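Local structure of LbaCas13a H328A (C2c2) (Lachnospiraceae bacterium NK4A179, 5WLH) at residues C142-A146 and A147-R151; P881-A884 and K885-P889; E1371-M1375 and D1376-E1380; L101-S104 and D105-V109; E150-K153 and G154-S157. The protein is an RNA-guided, RNA-targeting CRISPR-Cas13a nuclease that binds pre-crRNA and, like its relatives, probably cuts RNA once a matching target pairs with the guide. All coordinates share one frame; numbering follows the deposited sequence.

Contact 1 of 5, residues C142-A146 and A147-R151; sequences CGVDA and ATAER
Two donors of T148 converge on one carboxylate oxygen of D145. The backbone N of T148 lies 3.0 Å from D145 OD2 with an N-H...O angle of 161°, and it comes from well above the carboxylate plane, 47° out of it. T148 OG1 gives its proton to the same D145 OD2, on the syn side and close to the plane, and both donors come from the same face of the carboxylate. Torsions explain the pairing: D145 CG sits between its own backbone N and carbonyl carbon (chi1 50°), which folds the acid back over the first turn, while T148 OG1 stands beside its backbone N and can share the acceptor with it. D145 is thus the N-cap of helix 146-155, its side chain taking up an N-H of the first turn that has no carbonyl before it. A valine at T148 would keep the backbone bond but would probably leave the carboxylate gripped by one donor instead of two and freer to tilt. Behind the cap, the main-chain pattern starts at once, with A149 N bonded to D145 O at 3.2 Å and E150 N to A146 O at 3.2 Å. V144 packs against the first turn: its CG1, anti to the backbone N, meets T148 CB at 3.6 Å and A149 CB at 4.2 Å, the V144 and T148 side chains crossing at about a right angle. Farther out, V144 rests on A117 of helix 115-130, T148 on F114, and A149 on F139 and E140.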
loop_
_atom_site.group_PDB
_atom_site.type_symbol
_atom_site.label_atom_id
_atom_site.label_comp_id
_atom_site.label_asym_id
_atom_site.label_seq_id
_atom_site.Cartn_x
_atom_site.Cartn_y
_atom_site.Cartn_z
ATOM N N CYS A 142 -4.372 28.611 -45.817
ATOM C CA CYS A 142 -5.331 28.414 -44.737
ATOM C C CYS A 142 -6.705 28.981 -45.089
ATOM O O CYS A 142 -7.499 29.282 -44.191
ATOM C CB CYS A 142 -4.807 29.035 -43.437
ATOM S SG CYS A 142 -3.128 28.500 -42.944
ATOM N N GLY A 143 -6.995 29.131 -46.380
ATOM C CA GLY A 143 -8.275 29.652 -46.832
ATOM C C GLY A 143 -8.408 31.158 -46.756
ATOM O O GLY A 143 -9.486 31.664 -46.415
ATOM N N VAL A 144 -7.346 31.893 -47.084
ATOM C CA VAL A 144 -7.269 33.329 -46.832
ATOM C C VAL A 144 -6.506 34.000 -47.970
ATOM O O VAL A 144 -5.533 33.446 -48.493
ATOM C CB VAL A 144 -6.610 33.605 -45.457
ATOM C CG1 VAL A 144 -5.926 34.964 -45.416
ATOM C CG2 VAL A 144 -7.645 33.488 -44.341
ATOM N N ASP A 145 -6.955 35.193 -48.355
ATOM C CA ASP A 145 -6.357 35.957 -49.445
ATOM C C ASP A 145 -4.957 36.435 -49.059
ATOM O O ASP A 145 -4.419 36.092 -48.003
ATOM C CB ASP A 145 -7.255 37.135 -49.804
ATOM C CG ASP A 145 -7.651 37.939 -48.589
ATOM O OD1 ASP A 145 -8.523 37.467 -47.823
ATOM O OD2 ASP A 145 -7.062 39.020 -48.382
ATOM N N ALA A 146 -4.360 37.269 -49.916
ATOM C CA ALA A 146 -2.974 37.683 -49.713
ATOM C C ALA A 146 -2.863 38.880 -48.778
ATOM O O ALA A 146 -1.921 38.962 -47.982
ATOM C CB ALA A 146 -2.319 38.008 -51.055
ATOM N N ALA A 147 -3.794 39.828 -48.878
ATOM C CA ALA A 147 -3.758 40.991 -47.999
ATOM C C ALA A 147 -4.041 40.595 -46.555
ATOM O O ALA A 147 -3.383 41.077 -45.627
ATOM C CB ALA A 147 -4.760 42.042 -48.486
ATOM N N THR A 148 -5.011 39.709 -46.343
ATOM C CA THR A 148 -5.303 39.265 -44.986
ATOM C C THR A 148 -4.160 38.419 -44.432
ATOM O O THR A 148 -3.809 38.532 -43.250
ATOM C CB THR A 148 -6.624 38.498 -44.977
ATOM O OG1 THR A 148 -7.672 39.369 -45.430
ATOM C CG2 THR A 148 -6.956 38.010 -43.582
ATOM N N ALA A 149 -3.552 37.587 -45.285
ATOM C CA ALA A 149 -2.422 36.770 -44.857
ATOM C C ALA A 149 -1.310 37.634 -44.282
ATOM O O ALA A 149 -0.701 37.282 -43.267
ATOM C CB ALA A 149 -1.907 35.933 -46.028
ATOM N N GLU A 150 -1.052 38.789 -44.899
ATOM C CA GLU A 150 -0.036 39.693 -44.372
ATOM C C GLU A 150 -0.406 40.204 -42.984
ATOM O O GLU A 150 0.457 40.305 -42.105
ATOM C CB GLU A 150 0.178 40.864 -45.333
ATOM C CG GLU A 150 1.603 41.393 -45.343
ATOM C CD GLU A 150 2.612 40.335 -45.754
ATOM O OE1 GLU A 150 2.379 39.658 -46.780
ATOM O OE2 GLU A 150 3.635 40.177 -45.049
ATOM N N ARG A 151 -1.682 40.535 -42.763
ATOM C CA ARG A 151 -2.103 40.981 -41.437
ATOM C C ARG A 151 -1.955 39.864 -40.408
ATOM O O ARG A 151 -1.419 40.078 -39.314
ATOM C CB ARG A 151 -3.548 41.477 -41.477
ATOM C CG ARG A 151 -4.051 41.978 -40.145
ATOM C CD ARG A 151 -5.538 42.308 -40.231
ATOM N NE ARG A 151 -6.057 42.772 -38.954
ATOM C CZ ARG A 151 -7.349 42.899 -38.678
ATOM N NH1 ARG A 151 -7.728 43.325 -37.482
ATOM N NH2 ARG A 151 -8.260 42.596 -39.598
#

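Contact 2 of 5, residues P881-A884 and K885-P889; sequences PDFA and KYVKP
D882 and Y886 set the geometry on one side of this turn. The aromatic ring lies with its edge to the main chain of D882, whose O is in the ring plane and 3.1 Å from Y886 CD1, a C-H edge approach to a carbonyl. The D882 carboxylate is turned 70° from that ring, and its OD2 comes no closer than 3.9 Å, at Y886 CE1. K885 bends at chi2 and chi3 back toward the acid, yet its NZ stays 4.7 Å from D882 OD2, so any attraction between the charges is at longer range; the salt bridge of D882 OD2 is with K658. Among the buried side chains, F883 CZ meets V887 CG2 obliquely at 4.4 Å, a loose apolar touch. K888 works differently. Its CG is anti to the carbonyl carbon (chi1 -57°) and the chain bends again at chi2, a hook that brings NZ to A884 O at 2.7 Å from above the carbonyl plane. The ammonium therefore meets a main-chain oxygen that V887 O also approaches, and would probably ease the crowding of those two acceptors. The turn itself is held by Y886 N bonding to F883 O at 3.1 Å with an N-H...O angle of 162°, and by a weak bond from K885 N to D882 O, both of the i to i+3 kind. The segment belongs to the loop between helices 843-861 and 891-898; F883 and V887 pack on T636 of helix 635-645, while L661 and I662 of helix 654-665 receive F883 and the Y886-V887 pair respectively.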
loop_
_atom_site.group_PDB
_atom_site.type_symbol
_atom_site.label_atom_id
_atom_site.label_comp_id
_atom_site.label_asym_id
_atom_site.label_seq_id
_atom_site.Cartn_x
_atom_site.Cartn_y
_atom_site.Cartn_z
ATOM N N PRO A 881 -29.393 -6.339 33.926
ATOM C CA PRO A 881 -29.061 -7.771 33.897
ATOM C C PRO A 881 -29.988 -8.583 33.008
ATOM O O PRO A 881 -29.657 -9.728 32.675
ATOM C CB PRO A 881 -29.192 -8.186 35.365
ATOM C CG PRO A 881 -30.245 -7.274 35.904
ATOM C CD PRO A 881 -30.079 -5.957 35.176
ATOM N N ASP A 882 -31.129 -8.020 32.616
ATOM C CA ASP A 882 -32.113 -8.666 31.761
ATOM C C ASP A 882 -31.838 -8.438 30.279
ATOM O O ASP A 882 -32.734 -8.633 29.451
ATOM C CB ASP A 882 -33.510 -8.152 32.117
ATOM C CG ASP A 882 -33.516 -6.653 32.412
ATOM O OD1 ASP A 882 -32.586 -6.174 33.086
ATOM O OD2 ASP A 882 -34.443 -5.953 31.957
ATOM N N PHE A 883 -30.618 -8.029 29.934
ATOM C CA PHE A 883 -30.339 -7.549 28.586
ATOM C C PHE A 883 -30.333 -8.689 27.569
ATOM O O PHE A 883 -30.957 -8.589 26.504
ATOM C CB PHE A 883 -29.007 -6.798 28.586
ATOM C CG PHE A 883 -28.582 -6.327 27.242
ATOM C CD1 PHE A 883 -29.473 -5.667 26.414
ATOM C CD2 PHE A 883 -27.288 -6.545 26.797
ATOM C CE1 PHE A 883 -29.087 -5.240 25.166
ATOM C CE2 PHE A 883 -26.897 -6.112 25.555
ATOM C CZ PHE A 883 -27.800 -5.461 24.735
ATOM N N ALA A 884 -29.640 -9.789 27.884
ATOM C CA ALA A 884 -29.535 -10.901 26.942
ATOM C C ALA A 884 -30.891 -11.504 26.584
ATOM O O ALA A 884 -30.997 -12.214 25.577
ATOM C CB ALA A 884 -28.617 -11.984 27.513
ATOM N N LYS A 885 -31.929 -11.231 27.379
ATOM C CA LYS A 885 -33.244 -11.805 27.117
ATOM C C LYS A 885 -33.913 -11.160 25.910
ATOM O O LYS A 885 -34.723 -11.805 25.235
ATOM C CB LYS A 885 -34.123 -11.661 28.363
ATOM C CG LYS A 885 -35.534 -12.206 28.224
ATOM C CD LYS A 885 -36.538 -11.332 28.961
ATOM C CE LYS A 885 -36.077 -11.027 30.383
ATOM N NZ LYS A 885 -36.789 -9.853 30.960
ATOM N N TYR A 886 -33.575 -9.907 25.605
ATOM C CA TYR A 886 -34.299 -9.158 24.585
ATOM C C TYR A 886 -33.745 -9.336 23.177
ATOM O O TYR A 886 -34.461 -9.049 22.210
ATOM C CB TYR A 886 -34.299 -7.664 24.925
ATOM C CG TYR A 886 -35.183 -7.279 26.094
ATOM C CD1 TYR A 886 -34.792 -7.542 27.400
ATOM C CD2 TYR A 886 -36.402 -6.638 25.891
ATOM C CE1 TYR A 886 -35.592 -7.187 28.475
ATOM C CE2 TYR A 886 -37.208 -6.277 26.958
ATOM C CZ TYR A 886 -36.797 -6.555 28.248
ATOM O OH TYR A 886 -37.593 -6.200 29.313
ATOM N N VAL A 887 -32.495 -9.779 23.028
ATOM C CA VAL A 887 -31.836 -9.827 21.728
ATOM C C VAL A 887 -31.101 -11.154 21.577
ATOM O O VAL A 887 -30.636 -11.742 22.558
ATOM C CB VAL A 887 -30.861 -8.640 21.543
ATOM C CG1 VAL A 887 -31.566 -7.314 21.788
ATOM C CG2 VAL A 887 -29.671 -8.777 22.471
ATOM N N LYS A 888 -31.003 -11.631 20.330
ATOM C CA LYS A 888 -30.246 -12.843 20.005
ATOM C C LYS A 888 -29.540 -12.664 18.662
ATOM O O LYS A 888 -29.814 -13.386 17.702
ATOM C CB LYS A 888 -31.166 -14.065 19.971
ATOM C CG LYS A 888 -31.954 -14.321 21.246
ATOM C CD LYS A 888 -31.082 -14.903 22.351
ATOM C CE LYS A 888 -31.735 -14.706 23.721
ATOM N NZ LYS A 888 -30.761 -14.823 24.843
ATOM N N PRO A 889 -28.602 -11.715 18.565
ATOM C CA PRO A 889 -27.994 -11.434 17.252
ATOM C C PRO A 889 -27.183 -12.588 16.668
ATOM O O PRO A 889 -27.037 -12.650 15.443
ATOM C CB PRO A 889 -27.112 -10.202 17.524
ATOM C CG PRO A 889 -26.847 -10.233 18.996
ATOM C CD PRO A 889 -28.086 -10.819 19.616
#

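Contact 3 of 5, residues E1371-M1375 and D1376-E1380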
loop_
_atom_site.group_PDB
_atom_site.type_symbol
_atom_site.label_atom_id
_atom_site.label_comp_id
_atom_site.label_asym_id
_atom_site.label_seq_id
_atom_site.Cartn_x
_atom_site.Cartn_y
_atom_site.Cartn_z
ATOM N N GLU A 1371 21.555 -0.833 17.155
ATOM C CA GLU A 1371 22.433 0.309 16.948
ATOM C C GLU A 1371 21.981 1.465 17.830
ATOM O O GLU A 1371 20.788 1.640 18.098
ATOM C CB GLU A 1371 22.450 0.713 15.470
ATOM C CG GLU A 1371 23.263 1.970 15.125
ATOM C CD GLU A 1371 23.263 2.307 13.622
ATOM O OE1 GLU A 1371 23.982 3.250 13.217
ATOM O OE2 GLU A 1371 22.541 1.642 12.842
ATOM N N LYS A 1372 22.946 2.224 18.329
ATOM C CA LYS A 1372 22.667 3.408 19.121
ATOM C C LYS A 1372 23.152 4.640 18.385
ATOM O O LYS A 1372 24.186 4.607 17.715
ATOM C CB LYS A 1372 23.320 3.321 20.504
ATOM C CG LYS A 1372 22.630 2.263 21.312
ATOM C CD LYS A 1372 21.343 2.875 21.883
ATOM C CE LYS A 1372 20.357 1.830 22.365
ATOM N NZ LYS A 1372 18.926 2.314 22.330
ATOM N N VAL A 1373 22.378 5.716 18.481
ATOM C CA VAL A 1373 22.695 6.925 17.742
ATOM C C VAL A 1373 22.574 8.110 18.686
ATOM O O VAL A 1373 21.933 8.044 19.738
ATOM C CB VAL A 1373 21.798 7.139 16.497
ATOM C CG1 VAL A 1373 21.672 5.858 15.705
ATOM C CG2 VAL A 1373 20.425 7.658 16.899
ATOM N N ASN A 1374 23.216 9.204 18.292
ATOM C CA ASN A 1374 23.158 10.444 19.058
ATOM C C ASN A 1374 21.796 11.076 18.801
ATOM O O ASN A 1374 21.600 11.787 17.814
ATOM C CB ASN A 1374 24.300 11.372 18.658
ATOM C CG ASN A 1374 24.361 12.631 19.506
ATOM O OD1 ASN A 1374 23.343 13.113 20.004
ATOM N ND2 ASN A 1374 25.564 13.174 19.671
ATOM N N MET A 1375 20.850 10.836 19.704
ATOM C CA MET A 1375 19.488 11.284 19.451
ATOM C C MET A 1375 19.322 12.775 19.662
ATOM O O MET A 1375 18.468 13.389 19.013
ATOM C CB MET A 1375 18.521 10.490 20.318
ATOM C CG MET A 1375 18.604 9.025 19.969
ATOM S SD MET A 1375 17.340 8.017 20.711
ATOM C CE MET A 1375 17.848 7.985 22.424
ATOM N N ASP A 1376 20.141 13.381 20.530
ATOM C CA ASP A 1376 20.127 14.836 20.651
ATOM C C ASP A 1376 20.445 15.504 19.321
ATOM O O ASP A 1376 19.805 16.493 18.942
ATOM C CB ASP A 1376 21.125 15.286 21.720
ATOM C CG ASP A 1376 20.769 14.775 23.098
ATOM O OD1 ASP A 1376 19.558 14.601 23.378
ATOM O OD2 ASP A 1376 21.703 14.562 23.904
ATOM N N GLU A 1377 21.441 14.995 18.597
ATOM C CA GLU A 1377 21.751 15.592 17.307
ATOM C C GLU A 1377 20.695 15.235 16.260
ATOM O O GLU A 1377 20.353 16.063 15.411
ATOM C CB GLU A 1377 23.140 15.156 16.846
ATOM C CG GLU A 1377 24.168 16.291 16.883
ATOM C CD GLU A 1377 25.577 15.832 16.553
ATOM O OE1 GLU A 1377 26.528 16.562 16.908
ATOM O OE2 GLU A 1377 25.742 14.750 15.947
ATOM N N MET A 1378 20.161 14.015 16.318
ATOM C CA MET A 1378 19.246 13.570 15.267
ATOM C C MET A 1378 17.881 14.242 15.378
ATOM O O MET A 1378 17.241 14.540 14.359
ATOM C CB MET A 1378 19.100 12.051 15.324
ATOM C CG MET A 1378 18.184 11.503 14.229
ATOM S SD MET A 1378 18.307 9.704 14.130
ATOM C CE MET A 1378 19.922 9.500 13.388
ATOM N N ILE A 1379 17.408 14.476 16.596
ATOM C CA ILE A 1379 16.078 15.036 16.782
ATOM C C ILE A 1379 16.125 16.547 16.608
ATOM O O ILE A 1379 16.960 17.232 17.214
ATOM C CB ILE A 1379 15.511 14.654 18.155
ATOM C CG1 ILE A 1379 15.350 13.132 18.256
ATOM C CG2 ILE A 1379 14.197 15.397 18.390
ATOM C CD1 ILE A 1379 14.892 12.646 19.612
ATOM N N GLU A 1380 15.241 17.062 15.760
ATOM C CA GLU A 1380 15.087 18.491 15.537
ATOM C C GLU A 1380 13.895 19.011 16.329
ATOM O O GLU A 1380 12.883 18.315 16.485
ATOM C CB GLU A 1380 14.899 18.778 14.048
ATOM C CG GLU A 1380 14.694 20.236 13.681
ATOM C CD GLU A 1380 14.509 20.419 12.187
ATOM O OE1 GLU A 1380 13.431 20.058 11.670
ATOM O OE2 GLU A 1380 15.447 20.917 11.524
#
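D1376, first in its segment, brings CB to 3.5 Å from N1374 OD1, while its own carboxylate, through OD1, forms a salt bridge with K1357 of helix 1357-1368. E1377 follows with the capping bond: its backbone N lies 3.0 Å from N1374 OD1 at an N-H...O angle of 161°, approaching from above the amide's carbonyl plane. N1374 can present OD1 this way because CG is anti to its backbone N (chi1 -175°), swinging the amide forward over the helix start. The extended side chain of E1377 then runs beside that amide. The two flat groups are stacked with planes only 7° apart, N1374 ND2 being 4.0 Å from E1377 OE2. N1374 is accordingly the N-cap of the short helix 1375-1378, which follows helix 1357-1368 near the end of the modelled chain. M1378 gives its N to N1374 O at 3.0 Å, here in the carbonyl plane, and sends its thioether chain, bent at chi3, back to V1373. Its CE and V1373 CG2 meet at 4.0 Å, and V1373 rests in turn on I1364 and F1368, with M1378 on V1336. I1379 ends the helical run: its N bonds to M1375 O at 2.9 Å, its CG1 lies close to the same oxygen, and CD1 comes to 4.3 Å from M1375 CB. M1378 and E1380 share backbone hydrogen bonds with V1336, joining the segment to strand 1336-1344.

Contact 4 of 5, residues L101-S104 and D105-V109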
loop_
_atom_site.group_PDB
_atom_site.type_symbol
_atom_site.label_atom_id
_atom_site.label_comp_id
_atom_site.label_asym_id
_atom_site.label_seq_id
_atom_site.Cartn_x
_atom_site.Cartn_y
_atom_site.Cartn_z
ATOM N N LEU A 101 0.440 39.632 -23.459
ATOM C CA LEU A 101 0.509 38.445 -24.313
ATOM C C LEU A 101 -0.642 37.514 -23.941
ATOM O O LEU A 101 -0.490 36.513 -23.235
ATOM C CB LEU A 101 1.862 37.761 -24.181
ATOM C CG LEU A 101 2.176 36.714 -25.247
ATOM C CD1 LEU A 101 2.079 37.308 -26.643
ATOM C CD2 LEU A 101 3.553 36.123 -25.015
ATOM N N VAL A 102 -1.823 37.864 -24.434
ATOM C CA VAL A 102 -3.042 37.092 -24.228
ATOM C C VAL A 102 -3.465 36.578 -25.595
ATOM O O VAL A 102 -4.069 37.309 -26.392
ATOM C CB VAL A 102 -4.141 37.929 -23.569
ATOM C CG1 VAL A 102 -5.398 37.089 -23.364
ATOM C CG2 VAL A 102 -3.632 38.486 -22.261
ATOM N N LEU A 103 -3.138 35.312 -25.870
ATOM C CA LEU A 103 -3.330 34.762 -27.207
ATOM C C LEU A 103 -4.793 34.785 -27.620
ATOM O O LEU A 103 -5.107 35.008 -28.794
ATOM C CB LEU A 103 -2.789 33.334 -27.262
ATOM C CG LEU A 103 -1.401 33.146 -27.862
ATOM C CD1 LEU A 103 -1.261 31.726 -28.374
ATOM C CD2 LEU A 103 -1.163 34.157 -28.980
ATOM N N SER A 104 -5.702 34.537 -26.672
ATOM C CA SER A 104 -7.124 34.511 -27.002
ATOM C C SER A 104 -7.589 35.864 -27.517
ATOM O O SER A 104 -8.390 35.935 -28.455
ATOM C CB SER A 104 -7.949 34.094 -25.783
ATOM O OG SER A 104 -7.621 34.883 -24.651
ATOM N N ASP A 105 -7.092 36.951 -26.919
ATOM C CA ASP A 105 -7.433 38.281 -27.412
ATOM C C ASP A 105 -6.784 38.552 -28.764
ATOM O O ASP A 105 -7.433 39.073 -29.678
ATOM C CB ASP A 105 -7.018 39.344 -26.394
ATOM C CG ASP A 105 -7.743 39.196 -25.067
ATOM O OD1 ASP A 105 -8.779 38.499 -25.027
ATOM O OD2 ASP A 105 -7.274 39.770 -24.061
ATOM N N MET A 106 -5.508 38.189 -28.921
ATOM C CA MET A 106 -4.795 38.508 -30.155
ATOM C C MET A 106 -5.393 37.784 -31.355
ATOM O O MET A 106 -5.495 38.353 -32.449
ATOM C CB MET A 106 -3.316 38.154 -30.005
ATOM C CG MET A 106 -2.575 39.005 -28.999
ATOM S SD MET A 106 -1.088 38.166 -28.423
ATOM C CE MET A 106 -0.177 38.023 -29.963
ATOM N N LEU A 107 -5.792 36.532 -31.178
ATOM C CA LEU A 107 -6.209 35.721 -32.311
ATOM C C LEU A 107 -7.700 35.828 -32.609
ATOM O O LEU A 107 -8.140 35.354 -33.662
ATOM C CB LEU A 107 -5.833 34.247 -32.069
ATOM C CG LEU A 107 -4.356 33.971 -31.751
ATOM C CD1 LEU A 107 -4.054 32.467 -31.769
ATOM C CD2 LEU A 107 -3.416 34.721 -32.701
ATOM N N SER A 108 -8.480 36.432 -31.716
ATOM C CA SER A 108 -9.917 36.587 -31.905
ATOM C C SER A 108 -10.281 37.955 -32.470
ATOM O O SER A 108 -11.471 38.269 -32.604
ATOM C CB SER A 108 -10.647 36.349 -30.584
ATOM O OG SER A 108 -10.194 37.262 -29.599
ATOM N N VAL A 109 -9.276 38.758 -32.819
ATOM C CA VAL A 109 -9.484 40.118 -33.292
ATOM C C VAL A 109 -10.405 40.151 -34.517
ATOM O O VAL A 109 -10.512 39.178 -35.280
ATOM C CB VAL A 109 -8.110 40.744 -33.593
ATOM C CG1 VAL A 109 -7.416 39.980 -34.714
ATOM C CG2 VAL A 109 -8.223 42.221 -33.935
#
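L101 reaches forward to M106, its CD1 lying 3.7 Å from M106 SD as the two side chains slant across each other. V102, the N-cap residue of helix 103-107, offers a main-chain acceptor: M106 N meets V102 O at 3.0 Å, in the carbonyl plane and at an N-H...O angle of 161°. V102 CG1 lies anti to the backbone N (chi1 -180°), which brings that methyl to 3.3 Å from D105 OD2, an apolar group against a carboxylate oxygen. L103 comes next. Its CD2 touches M106 SD at 4.0 Å, so both leucine methyls meet the sulfur, from directions roughly at right angles, and L103 O accepts from L107 N at 2.9 Å; outward, L103 packs on V226 and F230 of helix 218-230. S104 closes the series as an acceptor: its O takes a short hydrogen bond from S108 OG, 2.5 Å and in the carbonyl plane, besides a weak bond from S108 N. With S108 OG set between its backbone N and carbonyl carbon (chi1 59°), the hydroxyl folds back to the carbonyl four residues earlier. The chemistry is therefore mixed: the thioether lies against two leucines, with F161 and R164 of helix 158-166 also touching M106, and a serine hydroxyl supplements a weak main-chain bond.

Contact 5 of 5, residues E150-K153 and G154-S157; sequences ERLK and GIIS
L152 and I155 pack along the last turn of helix 146-155, where the chain leaves helical geometry at I156: a short junction in which S157 follows I156 and caps the next helix, 158-166, as its N-cap. The main-chain bonds still follow the i to i+4 pattern. G154 N meets E150 O at 3.1 Å, I155 N meets R151 O in its carbonyl plane, and I156 N reaches L152 O at 3.2 Å, nearly in line with the carbonyl bond. Apolar contact within the turn itself is slight, L152 CD2 and I155 CD1 coming to 4.3 Å. These side chains find more company outside, L152 and I155 on F118 of helix 115-130, and I156 on Y121 and F139. Charge plays its part at R151, whose extended chain carries NH2 to a salt bridge with D110. S157 adds a side-chain link: its OG gives its proton to G154 O at 2.6 Å, the donor tilted 22° from the carbonyl plane, and the same OG caps N160 N. An alanine at S157 would probably leave both G154 O and the N-H of N160 without their hydroxyl partner and weaken the join between the helices. A methylene meets a carbonyl oxygen at I156, whose CG1, placed between its backbone N and carbonyl carbon (chi1 53°), folds back to 3.4 Å from L152 O.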
loop_
_atom_site.group_PDB
_atom_site.type_symbol
_atom_site.label_atom_id
_atom_site.label_comp_id
_atom_site.label_asym_id
_atom_site.label_seq_id
_atom_site.Cartn_x
_atom_site.Cartn_y
_atom_site.Cartn_z
ATOM N N GLU A 150 -1.052 38.789 -44.899
ATOM C CA GLU A 150 -0.036 39.693 -44.372
ATOM C C GLU A 150 -0.406 40.204 -42.984
ATOM O O GLU A 150 0.457 40.305 -42.105
ATOM C CB GLU A 150 0.178 40.864 -45.333
ATOM C CG GLU A 150 1.603 41.393 -45.343
ATOM C CD GLU A 150 2.612 40.335 -45.754
ATOM O OE1 GLU A 150 2.379 39.658 -46.780
ATOM O OE2 GLU A 150 3.635 40.177 -45.049
ATOM N N ARG A 151 -1.682 40.535 -42.763
ATOM C CA ARG A 151 -2.103 40.981 -41.437
ATOM C C ARG A 151 -1.955 39.864 -40.408
ATOM O O ARG A 151 -1.419 40.078 -39.314
ATOM C CB ARG A 151 -3.548 41.477 -41.477
ATOM C CG ARG A 151 -4.051 41.978 -40.145
ATOM C CD ARG A 151 -5.538 42.308 -40.231
ATOM N NE ARG A 151 -6.057 42.772 -38.954
ATOM C CZ ARG A 151 -7.349 42.899 -38.678
ATOM N NH1 ARG A 151 -7.728 43.325 -37.482
ATOM N NH2 ARG A 151 -8.260 42.596 -39.598
ATOM N N LEU A 152 -2.439 38.668 -40.739
ATOM C CA LEU A 152 -2.387 37.558 -39.790
ATOM C C LEU A 152 -0.947 37.210 -39.445
ATOM O O LEU A 152 -0.595 37.057 -38.267
ATOM C CB LEU A 152 -3.117 36.347 -40.370
ATOM C CG LEU A 152 -4.594 36.580 -40.688
ATOM C CD1 LEU A 152 -5.358 35.250 -40.836
ATOM C CD2 LEU A 152 -5.220 37.435 -39.613
ATOM N N LYS A 153 -0.093 37.100 -40.466
ATOM C CA LYS A 153 1.321 36.835 -40.220
ATOM C C LYS A 153 1.918 37.881 -39.281
ATOM O O LYS A 153 2.756 37.560 -38.430
ATOM C CB LYS A 153 2.059 36.780 -41.561
ATOM C CG LYS A 153 3.569 36.719 -41.492
ATOM C CD LYS A 153 4.144 36.737 -42.903
ATOM C CE LYS A 153 5.501 37.416 -42.943
ATOM N NZ LYS A 153 6.580 36.465 -43.332
ATOM N N GLY A 154 1.470 39.136 -39.391
ATOM C CA GLY A 154 1.973 40.160 -38.493
ATOM C C GLY A 154 1.478 39.989 -37.069
ATOM O O GLY A 154 2.196 40.282 -36.110
ATOM N N ILE A 155 0.247 39.502 -36.907
ATOM C CA ILE A 155 -0.282 39.285 -35.565
ATOM C C ILE A 155 0.547 38.239 -34.830
ATOM O O ILE A 155 0.803 38.362 -33.624
ATOM C CB ILE A 155 -1.768 38.882 -35.632
ATOM C CG1 ILE A 155 -2.629 40.086 -36.025
ATOM C CG2 ILE A 155 -2.248 38.370 -34.271
ATOM C CD1 ILE A 155 -4.104 39.761 -36.123
ATOM N N ILE A 156 0.978 37.194 -35.541
ATOM C CA ILE A 156 1.782 36.153 -34.912
ATOM C C ILE A 156 3.242 36.308 -35.314
ATOM O O ILE A 156 3.940 35.319 -35.550
ATOM C CB ILE A 156 1.249 34.752 -35.252
ATOM C CG1 ILE A 156 1.116 34.566 -36.768
ATOM C CG2 ILE A 156 -0.094 34.534 -34.569
ATOM C CD1 ILE A 156 1.283 33.123 -37.211
ATOM N N SER A 157 3.711 37.550 -35.377
ATOM C CA SER A 157 5.106 37.861 -35.651
ATOM C C SER A 157 5.850 38.179 -34.360
ATOM O O SER A 157 5.253 38.465 -33.319
ATOM C CB SER A 157 5.219 39.046 -36.618
ATOM O OG SER A 157 4.823 40.250 -35.974
#

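Contacts 4, 1 and 5 form one cluster, in that order along the chain. Contacts 1 and 5 share E150 and R151 on helix 146-155, and the centres of the two contacts are about 9 Å apart. Contact 4 packs against that helix: V109 CG1 is 3.6 Å from I155 CD1, and L107 CD2 is 3.8 Å from I156 CG2, with centres of contacts 4 and 5 about 12 Å apart. Contact 2 lies across the centre of the chain, centre to centre about 90 Å from contact 1, and the centres of contacts 2 and 3 are about 56 Å apart. None of the five touches the bound RNA.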